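Local coordinates for CurK, CurL fusion protein (Moorea producens 3L, PDB 4MYZ), which pairs the C-terminal docking domain of CurK with the N-terminal docking domain of CurL, an interaction that probably orders consecutive modules of the curacin A polyketide synthase, at residues A20-E25 with L54-R59. Residues are numbered along the deposited sequence; the frame is centred on the assembly and turned at random.
Sequences ASVLQE and LSALQR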
# COMPACT_ATOMS: atom_id res chain seq x y z
N ALA B 20 -10.49 6.16 2.08
CA ALA B 20 -11.17 5.26 3.00
C ALA B 20 -10.97 3.80 2.62
O ALA B 20 -10.74 2.96 3.48
CB ALA B 20 -12.64 5.57 3.07
N SER B 21 -11.06 3.52 1.32
CA SER B 21 -10.91 2.16 0.84
C SER B 21 -9.48 1.64 1.07
O SER B 21 -9.29 0.47 1.42
CB SER B 21 -11.25 2.08 -0.64
OG SER B 21 -12.64 2.31 -0.87
N VAL B 22 -8.48 2.49 0.84
CA VAL B 22 -7.10 2.15 1.13
C VAL B 22 -6.96 1.80 2.61
O VAL B 22 -6.33 0.81 2.98
CB VAL B 22 -6.19 3.30 0.69
CG1 VAL B 22 -4.81 3.20 1.33
CG2 VAL B 22 -6.09 3.30 -0.82
N LEU B 23 -7.51 2.62 3.48
CA LEU B 23 -7.40 2.37 4.92
C LEU B 23 -8.06 1.05 5.32
O LEU B 23 -7.53 0.29 6.13
CB LEU B 23 -7.95 3.54 5.73
CG LEU B 23 -7.16 4.82 5.62
CD1 LEU B 23 -7.91 5.99 6.24
CD2 LEU B 23 -5.82 4.70 6.31
N GLN B 24 -9.22 0.77 4.74
CA GLN B 24 -9.88 -0.50 5.01
C GLN B 24 -9.01 -1.68 4.57
O GLN B 24 -8.94 -2.72 5.24
CB GLN B 24 -11.22 -0.56 4.29
CG GLN B 24 -12.31 0.37 4.82
CD GLN B 24 -13.41 0.58 3.77
OE1 GLN B 24 -13.57 -0.24 2.86
NE2 GLN B 24 -14.12 1.68 3.86
N GLU B 25 -8.36 -1.56 3.42
CA GLU B 25 -7.49 -2.64 2.98
C GLU B 25 -6.28 -2.80 3.88
O GLU B 25 -5.87 -3.92 4.15
CB GLU B 25 -7.04 -2.45 1.54
CG GLU B 25 -6.75 -3.75 0.83
CD GLU B 25 -8.00 -4.62 0.63
OE1 GLU B 25 -7.82 -5.84 0.59
OE2 GLU B 25 -9.13 -4.10 0.48
N LEU B 54 -0.85 10.49 10.16
CA LEU B 54 -0.47 10.03 8.82
C LEU B 54 -1.64 10.08 7.86
O LEU B 54 -2.80 9.81 8.25
CB LEU B 54 0.03 8.60 8.84
CG LEU B 54 1.24 8.33 9.70
CD1 LEU B 54 1.67 6.87 9.55
CD2 LEU B 54 2.36 9.27 9.34
N SER B 55 -1.35 10.39 6.61
CA SER B 55 -2.36 10.30 5.57
C SER B 55 -2.50 8.86 5.06
O SER B 55 -1.62 8.01 5.32
CB SER B 55 -1.95 11.19 4.41
OG SER B 55 -0.78 10.70 3.78
N ALA B 56 -3.57 8.57 4.32
CA ALA B 56 -3.75 7.25 3.73
C ALA B 56 -2.56 6.82 2.87
O ALA B 56 -2.15 5.67 2.90
CB ALA B 56 -5.04 7.19 2.92
N LEU B 57 -2.00 7.74 2.09
CA LEU B 57 -0.89 7.38 1.22
C LEU B 57 0.35 7.03 2.04
O LEU B 57 1.10 6.14 1.69
CB LEU B 57 -0.59 8.50 0.19
CG LEU B 57 0.42 8.12 -0.91
CD1 LEU B 57 -0.02 6.93 -1.72
CD2 LEU B 57 0.62 9.38 -1.78
N GLN B 58 0.58 7.76 3.12
CA GLN B 58 1.70 7.45 4.02
C GLN B 58 1.50 6.08 4.64
O GLN B 58 2.44 5.27 4.72
CB GLN B 58 1.83 8.51 5.11
CG GLN B 58 2.45 9.81 4.58
CD GLN B 58 2.37 10.96 5.57
OE1 GLN B 58 1.43 11.09 6.33
NE2 GLN B 58 3.32 11.89 5.44
N ARG B 59 0.28 5.83 5.15
CA ARG B 59 0.01 4.50 5.69
C ARG B 59 0.15 3.40 4.64
O ARG B 59 0.58 2.29 4.94
CB ARG B 59 -1.35 4.44 6.36
CG ARG B 59 -1.51 5.29 7.59
CD ARG B 59 -2.68 4.77 8.39
NE ARG B 59 -3.00 5.53 9.59
CZ ARG B 59 -2.43 5.34 10.77
NH1 ARG B 59 -1.45 4.48 10.93
NH2 ARG B 59 -2.88 6.04 11.82
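Two first torsions bring V22 and L23 onto A56: the V22 CG1 stands anti to the backbone N (chi1 163°), while the L23 CG stands anti to the carbonyl carbon (chi1 -67°). The V22 CG1 methyl is thereby sent across to the A56 O, 4.0 Å away. The same methyl lies 4.3 Å from the A56 CB. The CB of L23 does not aim directly at the facing helix, but the branch swings over, bringing CG within 4.2 Å of the A56 CB. The A56 methyl thus meets both neighbours, with 6.2 Å between the CA atoms of L23 and A56. One turn further along helix 56-71, R59 meets L23: its CD lies 3.8 Å from the L23 CD2. The two side chains run at a slant to each other, and the arginine is extended from CG to NE. This is helix-to-helix packing between the CurK-derived helix 15-32 and the CurL-derived helix 56-71, joined here in an engineered fusion and belonging to a class 2 docking complex. V22 also packs on L61 of the second subunit, and E25 makes a salt bridge to R68 of that subunit. S55, at the N-cap of helix 56-71, forms a capping box with Q58: the S55 N donates to a lone pair of the Q58 OE1 at 2.9 Å, nearly straight at 166°, while the return bond from the Q58 N to the S55 OG is weak.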